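Long-range contacts in enoyl-CoA hydratase, EchA12_1 (Mycobacterium marinum M, PDB 3QRE), which probably hydrates enoyl-CoA thioesters in fatty acid metabolism, as a member of the crotonase-like enoyl-CoA hydratase/isomerase family: residues G39-F45 with I75-T81; L146-M151 with F176-L182. All coordinates share one frame; numbering follows the deposited sequence.

Contact 1. Residues G39-F45 with I75-T81; sequences GVAIITF and IRVIVLT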
ATOM      1  N   GLY A  39      15.493 -28.263   7.300  1.00 45.08           N
ATOM      2  CA  GLY A  39      16.407 -27.162   6.965  1.00 42.63           C
ATOM      3  C   GLY A  39      15.931 -25.759   7.359  1.00 40.54           C
ATOM      4  O   GLY A  39      16.320 -24.754   6.743  1.00 38.97           O
ATOM      5  N   VAL A  40      15.093 -25.703   8.391  1.00 39.66           N
ATOM      6  CA  VAL A  40      14.705 -24.448   9.026  1.00 38.56           C
ATOM      7  C   VAL A  40      15.543 -24.192  10.280  1.00 37.92           C
ATOM      8  O   VAL A  40      15.573 -25.021  11.177  1.00 39.10           O
ATOM      9  CB  VAL A  40      13.202 -24.441   9.393  1.00 39.12           C
ATOM     10  CG1 VAL A  40      12.812 -23.091  10.015  1.00 37.63           C
ATOM     11  CG2 VAL A  40      12.340 -24.774   8.166  1.00 36.80           C
ATOM     12  N   ALA A  41      16.244 -23.066  10.313  1.00 36.32           N
ATOM     13  CA  ALA A  41      16.884 -22.571  11.529  1.00 35.76           C
ATOM     14  C   ALA A  41      15.885 -21.783  12.397  1.00 35.43           C
ATOM     15  O   ALA A  41      15.355 -20.746  11.974  1.00 34.68           O
ATOM     16  CB  ALA A  41      18.088 -21.683  11.171  1.00 34.89           C
ATOM     17  N   ILE A  42      15.639 -22.272  13.610  1.00 36.01           N
ATOM     18  CA  ILE A  42      14.761 -21.598  14.565  1.00 35.82           C
ATOM     19  C   ILE A  42      15.601 -20.792  15.552  1.00 36.16           C
ATOM     20  O   ILE A  42      16.439 -21.345  16.286  1.00 36.93           O
ATOM     21  CB  ILE A  42      13.851 -22.593  15.324  1.00 36.76           C
ATOM     22  CG1 ILE A  42      13.056 -23.441  14.323  1.00 37.15           C
ATOM     23  CG2 ILE A  42      12.935 -21.837  16.319  1.00 36.20           C
ATOM     24  CD1 ILE A  42      12.246 -24.569  14.957  1.00 39.34           C
ATOM     25  N   ILE A  43      15.375 -19.481  15.547  1.00 35.46           N
ATOM     26  CA  ILE A  43      16.122 -18.550  16.359  1.00 34.37           C
ATOM     27  C   ILE A  43      15.142 -17.974  17.371  1.00 35.20           C
ATOM     28  O   ILE A  43      14.085 -17.415  17.008  1.00 34.58           O
ATOM     29  CB  ILE A  43      16.771 -17.467  15.471  1.00 34.14           C
ATOM     30  CG1 ILE A  43      17.718 -18.142  14.460  1.00 34.45           C
ATOM     31  CG2 ILE A  43      17.465 -16.378  16.308  1.00 29.65           C
ATOM     32  CD1 ILE A  43      18.503 -17.159  13.580  1.00 34.00           C
ATOM     33  N   THR A  44      15.492 -18.128  18.644  1.00 36.26           N
ATOM     34  CA  THR A  44      14.594 -17.819  19.745  1.00 37.25           C
ATOM     35  C   THR A  44      15.232 -16.834  20.713  1.00 38.17           C
ATOM     36  O   THR A  44      16.275 -17.141  21.320  1.00 38.81           O
ATOM     37  CB  THR A  44      14.163 -19.124  20.487  1.00 38.42           C
ATOM     38  OG1 THR A  44      13.632 -20.056  19.532  1.00 38.96           O
ATOM     39  CG2 THR A  44      13.105 -18.847  21.590  1.00 37.00           C
ATOM     40  N   PHE A  45      14.618 -15.650  20.846  1.00 38.24           N
ATOM     41  CA  PHE A  45      14.994 -14.717  21.920  1.00 39.33           C
ATOM     42  C   PHE A  45      14.678 -15.364  23.268  1.00 40.70           C
ATOM     43  O   PHE A  45      13.548 -15.804  23.513  1.00 40.89           O
ATOM     44  CB  PHE A  45      14.283 -13.361  21.805  1.00 38.65           C
ATOM     45  CG  PHE A  45      14.542 -12.628  20.506  1.00 38.49           C
ATOM     46  CD1 PHE A  45      15.842 -12.413  20.047  1.00 37.72           C
ATOM     47  CD2 PHE A  45      13.475 -12.147  19.753  1.00 38.44           C
ATOM     48  CE1 PHE A  45      16.073 -11.735  18.872  1.00 36.86           C
ATOM     49  CE2 PHE A  45      13.690 -11.472  18.565  1.00 37.54           C
ATOM     50  CZ  PHE A  45      14.997 -11.261  18.124  1.00 38.67           C
ATOM     51  N   ILE A  75      20.951 -25.051   5.769  1.00 39.56           N
ATOM     52  CA  ILE A  75      19.839 -24.185   6.181  1.00 38.03           C
ATOM     53  C   ILE A  75      19.238 -23.448   4.981  1.00 37.56           C
ATOM     54  O   ILE A  75      19.929 -22.730   4.253  1.00 37.12           O
ATOM     55  CB  ILE A  75      20.242 -23.147   7.268  1.00 37.91           C
ATOM     56  CG1 ILE A  75      20.701 -23.839   8.570  1.00 38.48           C
ATOM     57  CG2 ILE A  75      19.074 -22.153   7.548  1.00 35.48           C
ATOM     58  CD1 ILE A  75      19.621 -24.741   9.263  1.00 35.60           C
ATOM     59  N   ARG A  76      17.940 -23.642   4.799  1.00 37.32           N
ATOM     60  CA  ARG A  76      17.188 -23.022   3.719  1.00 37.42           C
ATOM     61  C   ARG A  76      16.396 -21.789   4.168  1.00 36.81           C
ATOM     62  O   ARG A  76      16.341 -20.788   3.449  1.00 37.01           O
ATOM     63  CB  ARG A  76      16.236 -24.043   3.109  1.00 37.86           C
ATOM     64  CG  ARG A  76      16.935 -25.315   2.573  1.00 39.66           C
ATOM     65  CD  ARG A  76      17.734 -24.971   1.345  1.00 42.03           C
ATOM     66  NE  ARG A  76      17.068 -23.879   0.620  1.00 43.43           N
ATOM     67  CZ  ARG A  76      16.034 -24.030  -0.215  1.00 44.44           C
ATOM     68  NH1 ARG A  76      15.535 -25.242  -0.468  1.00 44.25           N
ATOM     69  NH2 ARG A  76      15.496 -22.957  -0.799  1.00 43.75           N
ATOM     70  N   VAL A  77      15.765 -21.871   5.336  1.00 35.94           N
ATOM     71  CA  VAL A  77      14.895 -20.799   5.814  1.00 34.68           C
ATOM     72  C   VAL A  77      15.123 -20.585   7.314  1.00 34.44           C
ATOM     73  O   VAL A  77      15.462 -21.539   8.054  1.00 33.99           O
ATOM     74  CB  VAL A  77      13.405 -21.106   5.535  1.00 34.56           C
ATOM     75  CG1 VAL A  77      12.522 -19.901   5.860  1.00 34.29           C
ATOM     76  CG2 VAL A  77      13.194 -21.507   4.090  1.00 34.39           C
ATOM     77  N   ILE A  78      14.931 -19.339   7.744  1.00 33.21           N
ATOM     78  CA  ILE A  78      15.071 -18.939   9.145  1.00 33.74           C
ATOM     79  C   ILE A  78      13.717 -18.582   9.764  1.00 33.07           C
ATOM     80  O   ILE A  78      12.925 -17.839   9.173  1.00 32.58           O
ATOM     81  CB  ILE A  78      16.009 -17.710   9.299  1.00 33.46           C
ATOM     82  CG1 ILE A  78      17.418 -18.015   8.761  1.00 34.60           C
ATOM     83  CG2 ILE A  78      16.067 -17.261  10.764  1.00 34.81           C
ATOM     84  CD1 ILE A  78      18.307 -16.754   8.527  1.00 35.74           C
ATOM     85  N   VAL A  79      13.449 -19.116  10.951  1.00 33.27           N
ATOM     86  CA  VAL A  79      12.262 -18.712  11.729  1.00 32.64           C
ATOM     87  C   VAL A  79      12.736 -17.987  12.988  1.00 32.35           C
ATOM     88  O   VAL A  79      13.642 -18.458  13.676  1.00 32.42           O
ATOM     89  CB  VAL A  79      11.300 -19.903  12.023  1.00 33.24           C
ATOM     90  CG1 VAL A  79      10.232 -19.538  13.036  1.00 32.52           C
ATOM     91  CG2 VAL A  79      10.608 -20.331  10.726  1.00 33.73           C
ATOM     92  N   LEU A  80      12.148 -16.816  13.238  1.00 31.67           N
ATOM     93  CA  LEU A  80      12.493 -15.965  14.368  1.00 31.32           C
ATOM     94  C   LEU A  80      11.295 -15.815  15.333  1.00 31.33           C
ATOM     95  O   LEU A  80      10.198 -15.460  14.915  1.00 30.04           O
ATOM     96  CB  LEU A  80      12.972 -14.590  13.864  1.00 31.10           C
ATOM     97  CG  LEU A  80      13.371 -13.523  14.907  1.00 31.77           C
ATOM     98  CD1 LEU A  80      14.618 -14.009  15.674  1.00 31.15           C
ATOM     99  CD2 LEU A  80      13.593 -12.087  14.288  1.00 29.17           C
ATOM    100  N   THR A  81      11.528 -16.090  16.620  1.00 32.35           N
ATOM    101  CA  THR A  81      10.487 -16.035  17.660  1.00 33.62           C
ATOM    102  C   THR A  81      11.052 -15.676  19.052  1.00 34.22           C
ATOM    103  O   THR A  81      12.262 -15.654  19.252  1.00 33.96           O
ATOM    104  CB  THR A  81       9.660 -17.378  17.728  1.00 34.54           C
ATOM    105  OG1 THR A  81       8.423 -17.169  18.437  1.00 35.40           O
ATOM    106  CG2 THR A  81      10.483 -18.538  18.384  1.00 33.47           C
TER
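Ile43 and Leu80 meet at the apolar centre, on the sheet face that also carries Ala41 and Ile78 and is covered by helix 56-71. Ile43 uses both branches: CG2, anti to the backbone N, reaches Leu80 CD1 at 3.8 Å, while CD1 at the end of the other branch lies 3.7 Å from Ile78 CG2. Leu80 CD1 also lies 3.7 Å from Phe45 CZ, the two side chains meeting at an oblique angle. Ala41, small enough to leave room for a neighbour, receives Ile75, whose CG2 branch and CD1 tip both touch its CB. On the other face, under helix 221-235, Val40 CG1 packs on Val79 CG2 at 3.6 Å; branched residues suit an extended backbone and fill such a face with little chain freedom.

Between the faces runs the parallel backbone pairing. Ala41 N bonds to Val77 O, Val79 N to Ala41 O, Ile43 N to Val79 O, Thr81 N to Ile43 O and Phe45 N to Thr81 O. At the start, Gly39 O takes two donors, Arg76 N at 2.8 Å and Val77 N at a longer 3.3 Å; Gly39 has a positive phi of 85°, readily adopted without a side chain.

At the far end, Thr44 and Thr81 lie side by side, Thr44 OG1 against Thr81 CG2. Thr81 OG1 turns instead to the carbonyl of Ala136, on the next strand. Thus apolar side chains line most of both faces of the strand pair in a beta-alpha-beta unit, while its buried backbone polar groups are paired from strand to strand.

Contact 2. Residues L146-M151 with F176-L182; sequences LTQALM and FGISWIL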
ATOM      1  N   LEU A 146       9.366  -4.161  17.057  1.00 28.52           N
ATOM      2  CA  LEU A 146       8.546  -3.956  15.863  1.00 28.04           C
ATOM      3  C   LEU A 146       9.448  -3.742  14.629  1.00 27.90           C
ATOM      4  O   LEU A 146       9.229  -4.324  13.570  1.00 27.31           O
ATOM      5  CB  LEU A 146       7.593  -2.770  16.062  1.00 27.28           C
ATOM      6  CG  LEU A 146       6.740  -2.434  14.839  1.00 27.43           C
ATOM      7  CD1 LEU A 146       5.767  -3.579  14.500  1.00 26.32           C
ATOM      8  CD2 LEU A 146       5.977  -1.114  15.069  1.00 27.84           C
ATOM      9  N   THR A 147      10.474  -2.913  14.778  1.00 28.47           N
ATOM     10  CA  THR A 147      11.421  -2.720  13.685  1.00 28.97           C
ATOM     11  C   THR A 147      12.022  -4.043  13.198  1.00 28.81           C
ATOM     12  O   THR A 147      11.983  -4.325  11.990  1.00 29.26           O
ATOM     13  CB  THR A 147      12.493  -1.692  14.048  1.00 29.28           C
ATOM     14  OG1 THR A 147      11.831  -0.501  14.462  1.00 29.19           O
ATOM     15  CG2 THR A 147      13.369  -1.365  12.842  1.00 28.61           C
ATOM     16  N   GLN A 148      12.537  -4.863  14.116  1.00 28.94           N
ATOM     17  CA  GLN A 148      13.100  -6.149  13.722  1.00 29.74           C
ATOM     18  C   GLN A 148      12.095  -7.092  13.041  1.00 28.33           C
ATOM     19  O   GLN A 148      12.466  -7.770  12.083  1.00 28.45           O
ATOM     20  CB  GLN A 148      13.753  -6.888  14.895  1.00 31.13           C
ATOM     21  CG  GLN A 148      15.273  -6.708  14.961  1.00 36.79           C
ATOM     22  CD  GLN A 148      16.065  -7.214  13.726  1.00 40.00           C
ATOM     23  OE1 GLN A 148      15.539  -7.794  12.748  1.00 40.54           O
ATOM     24  NE2 GLN A 148      17.353  -6.966  13.779  1.00 42.58           N
ATOM     25  N   ALA A 149      10.862  -7.146  13.557  1.00 26.33           N
ATOM     26  CA  ALA A 149       9.797  -7.968  12.971  1.00 25.42           C
ATOM     27  C   ALA A 149       9.546  -7.527  11.552  1.00 24.65           C
ATOM     28  O   ALA A 149       9.497  -8.360  10.656  1.00 23.46           O
ATOM     29  CB  ALA A 149       8.497  -7.894  13.799  1.00 24.83           C
ATOM     30  N   LEU A 150       9.454  -6.204  11.346  1.00 24.05           N
ATOM     31  CA  LEU A 150       9.127  -5.652  10.028  1.00 23.41           C
ATOM     32  C   LEU A 150      10.246  -5.797   9.021  1.00 24.27           C
ATOM     33  O   LEU A 150       9.985  -5.736   7.818  1.00 24.72           O
ATOM     34  CB  LEU A 150       8.711  -4.181  10.142  1.00 22.94           C
ATOM     35  CG  LEU A 150       7.460  -3.844  10.968  1.00 22.02           C
ATOM     36  CD1 LEU A 150       7.109  -2.380  10.773  1.00 20.02           C
ATOM     37  CD2 LEU A 150       6.255  -4.737  10.606  1.00 18.94           C
ATOM     38  N   MET A 151      11.482  -6.005   9.496  1.00 24.85           N
ATOM     39  CA  MET A 151      12.628  -6.263   8.591  1.00 25.73           C
ATOM     40  C   MET A 151      12.601  -7.697   8.037  1.00 26.28           C
ATOM     41  O   MET A 151      13.244  -8.009   7.004  1.00 26.40           O
ATOM     42  CB  MET A 151      14.000  -5.972   9.263  1.00 25.53           C
ATOM     43  CG  MET A 151      14.221  -4.516   9.604  1.00 24.52           C
ATOM     44  SD  MET A 151      14.045  -3.390   8.159  1.00 26.09           S
ATOM     45  CE  MET A 151      14.231  -1.831   9.080  1.00 24.48           C
ATOM     46  N   PHE A 176      17.425   3.708   7.785  1.00 34.77           N
ATOM     47  CA  PHE A 176      16.900   2.372   7.485  1.00 33.18           C
ATOM     48  C   PHE A 176      16.192   1.732   8.697  1.00 31.92           C
ATOM     49  O   PHE A 176      16.019   0.515   8.737  1.00 31.35           O
ATOM     50  CB  PHE A 176      17.975   1.426   6.918  1.00 33.62           C
ATOM     51  CG  PHE A 176      18.693   1.958   5.699  1.00 35.62           C
ATOM     52  CD1 PHE A 176      20.000   2.445   5.803  1.00 39.33           C
ATOM     53  CD2 PHE A 176      18.081   1.970   4.468  1.00 37.54           C
ATOM     54  CE1 PHE A 176      20.675   2.948   4.698  1.00 40.77           C
ATOM     55  CE2 PHE A 176      18.742   2.472   3.348  1.00 41.78           C
ATOM     56  CZ  PHE A 176      20.045   2.966   3.468  1.00 42.52           C
ATOM     57  N   GLY A 177      15.796   2.546   9.678  1.00 30.60           N
ATOM     58  CA  GLY A 177      15.030   2.048  10.819  1.00 29.56           C
ATOM     59  C   GLY A 177      13.516   2.053  10.579  1.00 28.86           C
ATOM     60  O   GLY A 177      13.059   1.950   9.442  1.00 28.54           O
ATOM     61  N   ILE A 178      12.740   2.190  11.652  1.00 28.32           N
ATOM     62  CA  ILE A 178      11.275   2.154  11.582  1.00 27.72           C
ATOM     63  C   ILE A 178      10.679   3.243  10.650  1.00 28.40           C
ATOM     64  O   ILE A 178       9.650   3.024   9.994  1.00 28.71           O
ATOM     65  CB  ILE A 178      10.664   2.327  12.992  1.00 28.13           C
ATOM     66  CG1 ILE A 178       9.184   1.943  13.002  1.00 26.24           C
ATOM     67  CG2 ILE A 178      10.857   3.805  13.500  1.00 27.05           C
ATOM     68  CD1 ILE A 178       8.928   0.464  12.752  1.00 28.91           C
ATOM     69  N   SER A 179      11.306   4.409  10.566  1.00 28.15           N
ATOM     70  CA  SER A 179      10.703   5.478   9.755  1.00 28.63           C
ATOM     71  C   SER A 179      10.931   5.198   8.268  1.00 28.38           C
ATOM     72  O   SER A 179      10.306   5.811   7.413  1.00 28.57           O
ATOM     73  CB  SER A 179      11.255   6.833  10.143  1.00 28.54           C
ATOM     74  OG  SER A 179      12.587   6.922   9.675  1.00 29.79           O
ATOM     75  N   TRP A 180      11.815   4.244   7.989  1.00 27.96           N
ATOM     76  CA  TRP A 180      12.049   3.726   6.648  1.00 27.73           C
ATOM     77  C   TRP A 180      11.076   2.565   6.335  1.00 27.46           C
ATOM     78  O   TRP A 180      10.266   2.666   5.401  1.00 27.53           O
ATOM     79  CB  TRP A 180      13.506   3.262   6.539  1.00 27.66           C
ATOM     80  CG  TRP A 180      13.896   2.693   5.218  1.00 28.52           C
ATOM     81  CD1 TRP A 180      14.138   3.402   4.061  1.00 29.75           C
ATOM     82  CD2 TRP A 180      14.143   1.304   4.894  1.00 27.65           C
ATOM     83  NE1 TRP A 180      14.505   2.538   3.050  1.00 30.10           N
ATOM     84  CE2 TRP A 180      14.523   1.253   3.531  1.00 28.56           C
ATOM     85  CE3 TRP A 180      14.073   0.108   5.617  1.00 27.96           C
ATOM     86  CZ2 TRP A 180      14.838   0.052   2.879  1.00 26.61           C
ATOM     87  CZ3 TRP A 180      14.389  -1.094   4.962  1.00 27.66           C
ATOM     88  CH2 TRP A 180      14.777  -1.103   3.614  1.00 26.73           C
ATOM     89  N   ILE A 181      11.145   1.477   7.115  1.00 26.18           N
ATOM     90  CA  ILE A 181      10.355   0.280   6.817  1.00 25.50           C
ATOM     91  C   ILE A 181       8.835   0.465   6.968  1.00 25.81           C
ATOM     92  O   ILE A 181       8.061   0.045   6.105  1.00 26.52           O
ATOM     93  CB  ILE A 181      10.891  -0.982   7.618  1.00 25.87           C
ATOM     94  CG1 ILE A 181      10.304  -2.297   7.052  1.00 24.30           C
ATOM     95  CG2 ILE A 181      10.753  -0.810   9.173  1.00 25.05           C
ATOM     96  CD1 ILE A 181      10.636  -2.477   5.533  1.00 24.39           C
ATOM     97  N   LEU A 182       8.387   1.111   8.042  1.00 26.15           N
ATOM     98  CA  LEU A 182       6.948   1.249   8.301  1.00 25.74           C
ATOM     99  C   LEU A 182       6.144   1.842   7.146  1.00 26.60           C
ATOM    100  O   LEU A 182       5.177   1.196   6.699  1.00 27.09           O
ATOM    101  CB  LEU A 182       6.667   2.004   9.606  1.00 25.64           C
ATOM    102  CG  LEU A 182       5.226   1.952  10.147  1.00 25.86           C
ATOM    103  CD1 LEU A 182       4.642   0.509  10.086  1.00 19.77           C
ATOM    104  CD2 LEU A 182       5.147   2.553  11.579  1.00 21.97           C
TER
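Met151 reaches across to Trp180 and Ile181 of the facing helix, and its long, flexible chain is what spans the gap. From CB the chain leaves with CG anti to the carbonyl carbon and bends at chi2 (-56°), which brings the sulfur over to the second segment. There SD lies 4.0 Å from Trp180 CZ3 and at a similar distance from Ile181 CB. It sits almost in the indole plane, 87° off the ring normal and 5.2 Å from the centroid of the six-membered ring: a Met-aromatic contact made at the edge. The terminal CE goes further, packing on Ile181 CG2 at 3.6 Å.

Phe176 CD2 lies over one indole face, offset toward its rim, while the sulfur stays at the edge. His124 touches both rings, and Trp188 of the third subunit meets Trp180 from across the interface.

Next to Met151 in the chain, Leu150 offers an apolar surface to three residues. Its CB rests against Ile181 CG1 at 4.0 Å, while CD1 touches both Ile178 CD1 and Leu182 CD1 at 3.9 Å. Ile178 CD1 also contacts Leu146 CD2, and the compact Thr147 lets the backbones approach closely, its OG1 lying 3.4 Å from Ile178 CB. Gly177 is the N-cap of the second helix; its carbonyl accepts from both Trp180 N and Ile181 N.

The axes of segments 146-151 and 178-182 come within 9.8 Å and cross at 40°. This is buried helix-helix packing within the crotonase fold, joining the helix that follows strand 141-142 to one lying beside a neighbouring subunit.

Overall arrangement
From the N terminus, the chain runs along strand 40-45, passes through helix 56-71 and returns on strand 77-82; contact 1 closes this first loop. It then continues through strands 133-137 and 141-142 into helix 144-151. Contact 2 closes a second loop when helix 178-185 comes back to that helix after strands 154-158 and 162-164. The two loops follow in series, neither enclosing nor crossing the other. The centres of contact 1 and contact 2 are about 20 Å apart, on opposite sides of the chain's centre. The nearest atoms of contact 1 and contact 2 are about 5 Å apart. Contact 1 ties neighbouring strands of the larger sheet; contact 2 ties two helices, the second reaching the trimer interface.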